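Similar to hydroxylamine oxidoreductase (Kuenenia stuttgartiensis, PDB 6H5L) acts as the multihaem c-type cytochrome reductase subunit, related to hydroxylamine oxidoreductase, of a 60-haem complex with an extended electron transfer pathway from an anammox bacterium. Local coordinates at the interface of chains A and C and the interface of chains A and B. Numbering follows the deposited sequence. Chains: chain A/B, Similar to hydroxylamine oxidoreductase; chain C, Conserved hypothetical cytochrome protein.

Contact 1: the interface of chains A and C. Residues chain A 286, 289-290, 344, 348; chain C 35-38, 40.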
# COMPACT_ATOMS: atom_id res chain seq x y z
N TYR A 286 -10.11 -2.27 -39.47
CA TYR A 286 -10.38 -0.92 -39.94
C TYR A 286 -11.10 -0.97 -41.28
O TYR A 286 -10.64 -1.64 -42.22
CB TYR A 286 -9.07 -0.14 -40.06
CG TYR A 286 -9.21 1.29 -40.52
CD1 TYR A 286 -9.36 2.33 -39.60
CD2 TYR A 286 -9.16 1.62 -41.87
CE1 TYR A 286 -9.48 3.64 -40.02
CE2 TYR A 286 -9.27 2.93 -42.29
CZ TYR A 286 -9.43 3.93 -41.36
OH TYR A 286 -9.54 5.24 -41.77
N HIS A 289 -11.88 5.70 -43.11
CA HIS A 289 -12.16 7.04 -42.60
C HIS A 289 -12.45 7.03 -41.09
O HIS A 289 -13.39 7.67 -40.61
CB HIS A 289 -13.31 7.68 -43.38
CG HIS A 289 -13.11 7.68 -44.86
ND1 HIS A 289 -11.88 7.94 -45.43
CD2 HIS A 289 -13.96 7.44 -45.88
CE1 HIS A 289 -11.99 7.87 -46.75
NE2 HIS A 289 -13.24 7.57 -47.05
N GLY A 290 -11.63 6.29 -40.35
CA GLY A 290 -11.77 6.22 -38.90
C GLY A 290 -12.88 5.31 -38.40
O GLY A 290 -13.17 5.33 -37.20
N SER A 344 -6.15 3.72 -50.23
CA SER A 344 -6.19 4.93 -49.41
C SER A 344 -6.66 4.64 -48.00
O SER A 344 -6.19 5.28 -47.05
CB SER A 344 -7.09 5.98 -50.07
OG SER A 344 -8.45 5.60 -50.00
N GLU A 348 -4.63 5.38 -44.45
CA GLU A 348 -5.14 6.03 -43.25
C GLU A 348 -4.69 5.30 -41.99
O GLU A 348 -4.43 5.93 -40.96
CB GLU A 348 -6.67 6.10 -43.30
CG GLU A 348 -7.21 6.88 -44.49
CD GLU A 348 -8.71 7.10 -44.40
OE1 GLU A 348 -9.14 8.27 -44.47
OE2 GLU A 348 -9.45 6.11 -44.25
N ARG C 35 -5.95 12.03 -48.51
CA ARG C 35 -6.38 10.64 -48.60
C ARG C 35 -6.10 9.87 -47.31
O ARG C 35 -6.85 8.95 -46.97
CB ARG C 35 -5.68 9.95 -49.78
CG ARG C 35 -4.18 9.82 -49.59
CD ARG C 35 -3.49 9.22 -50.80
NE ARG C 35 -2.04 9.21 -50.62
CZ ARG C 35 -1.18 8.69 -51.48
NH1 ARG C 35 -1.62 8.14 -52.61
NH2 ARG C 35 0.12 8.73 -51.23
N SER C 36 -5.05 10.23 -46.59
CA SER C 36 -4.63 9.52 -45.39
C SER C 36 -4.82 10.35 -44.12
O SER C 36 -4.34 9.95 -43.06
CB SER C 36 -3.17 9.09 -45.51
OG SER C 36 -2.31 10.22 -45.60
N MET C 37 -5.50 11.48 -44.22
CA MET C 37 -5.61 12.43 -43.12
C MET C 37 -6.96 12.30 -42.44
O MET C 37 -7.99 12.17 -43.11
CB MET C 37 -5.40 13.86 -43.63
CG MET C 37 -5.30 14.91 -42.54
SD MET C 37 -4.76 16.50 -43.21
CE MET C 37 -3.11 16.08 -43.77
N LEU C 38 -6.96 12.33 -41.11
CA LEU C 38 -8.18 12.26 -40.32
C LEU C 38 -8.02 13.15 -39.08
O LEU C 38 -7.13 12.90 -38.26
CB LEU C 38 -8.48 10.82 -39.92
CG LEU C 38 -9.01 9.90 -41.01
CD1 LEU C 38 -8.83 8.44 -40.63
CD2 LEU C 38 -10.47 10.20 -41.30
N LYS C 40 -10.53 14.96 -42.08
CA LYS C 40 -10.27 15.40 -43.44
C LYS C 40 -10.15 16.92 -43.49
O LYS C 40 -10.83 17.63 -42.74
CB LYS C 40 -11.39 14.94 -44.37
CG LYS C 40 -11.48 13.44 -44.54
CD LYS C 40 -10.24 12.89 -45.21
CE LYS C 40 -10.25 11.37 -45.25
NZ LYS C 40 -8.98 10.82 -45.78
O HOH W 1 -4.25 8.86 -40.59
O HOH W 2 -9.26 7.85 -48.20
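C:Lys40 meets A:Glu348 at a heteromeric interface between the HAO-like subunit and its dihaem cytochrome partner. The two side chains cross at about a right angle, and NZ forms a salt bridge 2.9 Å from A:Glu348 OE1, on its anti side. A:His289 ND1 gives the same oxygen a fairly straight hydrogen bond on the syn side (161° at H), from the same face as NZ and with OE1 in the imidazole plane. OE2 takes the backbone N of A:His289 on its syn side and, from well above the carboxylate plane, the phenol OH of A:Tyr286 at 2.6 Å. That OH also accepts from A:Gly290 N, a second-shell bond that sets the phenol. These bonds within chain A fix the rotation of the carboxylate that the lysine meets, and donors on both oxygens would probably stabilise its charged form. Packing is tight around C:Leu38: CD1 comes tip to tip onto A:Tyr286 OH at 3.5 Å and lies against A:Gly290, while CD2 lies 3.8 Å from A:His289 CA. With CG anti to the carbonyl carbon (chi1 -74°), both methyls point into chain A. The flank toward C:Arg35 and C:Ser36 is looser and wet. One water links A:Ser344 OG to C:Arg35 O, and another joins A:Glu348 O to C:Ser36 O. A:Ser344 and A:Glu348 lie on helix 337-350, beside the turn after strand 286-288; chain C supplies 3-10 helix 32-36 and the loop following it.

Contact 2: the interface of chains A and B. Residues chain A 94, 212, 214-215, 217, 222; chain B 248, 252, 256, 276.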
# COMPACT_ATOMS: atom_id res chain seq x y z
N ASP A 94 -14.59 -21.12 -17.14
CA ASP A 94 -14.60 -20.10 -18.18
C ASP A 94 -15.87 -19.27 -18.12
O ASP A 94 -15.82 -18.03 -18.14
CB ASP A 94 -14.45 -20.74 -19.56
CG ASP A 94 -13.04 -21.23 -19.83
OD1 ASP A 94 -12.23 -21.26 -18.88
OD2 ASP A 94 -12.75 -21.58 -20.99
N CYS A 212 -12.24 -16.66 -32.81
CA CYS A 212 -11.25 -15.67 -32.38
C CYS A 212 -11.29 -15.44 -30.87
O CYS A 212 -10.30 -15.67 -30.18
CB CYS A 212 -11.46 -14.36 -33.14
SG CYS A 212 -11.41 -14.55 -34.95
N THR A 214 -12.40 -17.19 -27.86
CA THR A 214 -12.63 -18.62 -27.75
C THR A 214 -13.79 -18.94 -26.81
O THR A 214 -14.49 -18.05 -26.31
CB THR A 214 -11.36 -19.33 -27.27
OG1 THR A 214 -10.77 -18.60 -26.19
CG2 THR A 214 -10.36 -19.47 -28.41
N ARG A 215 -13.97 -20.23 -26.56
CA ARG A 215 -15.22 -20.75 -26.03
C ARG A 215 -15.35 -20.50 -24.54
O ARG A 215 -14.40 -20.71 -23.77
CB ARG A 215 -15.35 -22.24 -26.33
CG ARG A 215 -16.64 -22.62 -27.02
CD ARG A 215 -16.98 -24.08 -26.84
NE ARG A 215 -15.84 -24.98 -27.03
CZ ARG A 215 -15.41 -25.39 -28.21
NH1 ARG A 215 -16.00 -24.99 -29.33
NH2 ARG A 215 -14.37 -26.21 -28.28
N LYS A 217 -15.27 -18.33 -22.45
CA LYS A 217 -14.79 -17.07 -21.90
C LYS A 217 -15.23 -15.89 -22.75
O LYS A 217 -15.50 -14.82 -22.20
CB LYS A 217 -13.26 -17.07 -21.77
CG LYS A 217 -12.77 -16.87 -20.33
CD LYS A 217 -11.28 -16.53 -20.29
CE LYS A 217 -10.83 -16.17 -18.88
NZ LYS A 217 -10.20 -17.32 -18.17
N GLU A 222 -9.38 -11.13 -25.56
CA GLU A 222 -8.69 -12.21 -26.26
C GLU A 222 -8.91 -12.12 -27.77
O GLU A 222 -8.01 -12.45 -28.55
CB GLU A 222 -9.15 -13.56 -25.73
CG GLU A 222 -8.39 -14.74 -26.31
CD GLU A 222 -9.11 -16.05 -26.11
OE1 GLU A 222 -9.50 -16.35 -24.96
OE2 GLU A 222 -9.31 -16.77 -27.10
N LYS B 248 -5.10 -23.84 -30.00
CA LYS B 248 -5.86 -23.00 -29.08
C LYS B 248 -5.46 -23.27 -27.63
O LYS B 248 -5.48 -22.36 -26.80
CB LYS B 248 -7.36 -23.23 -29.27
CG LYS B 248 -7.93 -22.59 -30.52
CD LYS B 248 -7.77 -21.08 -30.50
CE LYS B 248 -8.50 -20.42 -31.67
NZ LYS B 248 -8.36 -18.94 -31.67
N ILE B 252 -3.88 -19.95 -25.78
CA ILE B 252 -4.51 -19.47 -24.56
C ILE B 252 -3.53 -19.50 -23.40
O ILE B 252 -3.51 -18.60 -22.55
CB ILE B 252 -5.78 -20.28 -24.27
CG1 ILE B 252 -6.86 -19.97 -25.30
CG2 ILE B 252 -6.29 -20.00 -22.86
CD1 ILE B 252 -8.10 -20.84 -25.19
N GLU B 256 -2.41 -16.25 -21.35
CA GLU B 256 -2.95 -16.23 -19.99
C GLU B 256 -1.98 -16.82 -18.97
O GLU B 256 -2.39 -17.14 -17.85
CB GLU B 256 -4.29 -16.97 -19.92
CG GLU B 256 -5.39 -16.38 -20.78
CD GLU B 256 -6.74 -17.02 -20.49
OE1 GLU B 256 -6.92 -17.56 -19.38
OE2 GLU B 256 -7.62 -16.99 -21.38
N ARG B 276 -6.44 -22.78 -17.65
CA ARG B 276 -7.60 -22.73 -18.53
C ARG B 276 -7.49 -23.78 -19.63
O ARG B 276 -8.48 -24.45 -19.95
CB ARG B 276 -7.79 -21.35 -19.15
CG ARG B 276 -9.10 -21.25 -19.93
CD ARG B 276 -9.20 -20.02 -20.81
NE ARG B 276 -10.30 -20.15 -21.76
CZ ARG B 276 -10.58 -19.28 -22.72
NH1 ARG B 276 -9.84 -18.19 -22.88
NH2 ARG B 276 -11.61 -19.51 -23.54
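Two copies of the HAO-like multihaem cytochrome c meet in this homomeric interface, which is not an exact two-fold and joins neighbouring subunits in the deposited assembly of six HAO-like chains. A:Cys212 is the second cysteine of a haem-binding CXXCH motif, and A:Thr214 follows it. B:Lys248, B:Ile252 and B:Arg276 belong to a haem c pocket of chain B, so the contact joins haem-side residues of both chains. B:Arg276 reaches into chain A as an extended arm, and its guanidinium carries most of the polar contact. NH1 points nearly along the C-O axis of A:Glu222 OE1 at 2.8 Å, a salt bridge close to the guanidinium plane although the flat groups are turned 49° apart. The same nitrogen binds B:Glu256 OE2 of its own chain at 2.9 Å, again in plane, which helps to hold the group's rotation. NH1 probably offsets the repulsion between A:Glu222 OE1 and B:Glu256 OE2, 4.1 Å apart. NE forms a salt bridge with A:Asp94 OD2 at 2.9 Å, from above a carboxylate turned 81° away. NH2 makes weak hydrogen bonds to A:Thr214 OG1 and to the backbone O of A:Arg215. One face of the guanidinium is covered by A:Lys217 CB, toward the rim; on the opposite face B:Ile252 CD1 sits 3.8 Å above the centre. A:Lys217 bends at its end (chi4 97°) to meet B:Glu256 tip to tip, a longer salt bridge of 3.5 Å between NZ and OE1. A:Thr214 also steadies A:Glu222 from within chain A: its hydroxyl OG1 donates to the syn lone pair of OE2, and its backbone N reaches OE2 from above the carboxylate plane. A:Thr214 CG2 packs against the aliphatic stem of B:Lys248, 3.7 Å from CD.

The C-alpha centres of contact 1 and contact 2 lie about 33 Å apart on chain A, and the two share no residue. Contact 1 uses helix 337-350 and the turn after strand 286-288 to hold the dihaem partner, whereas contact 2 draws on helices 89-97 and 220-224 and the loop between 212 and 217 to meet another HAO-like copy. Chain A can therefore bind both neighbours at once. Repeated over six copies of each protein, such pairings would contribute to building the 60-haem complex, and bringing haem-bearing chains together in both directions is consistent with its extended electron transfer pathway.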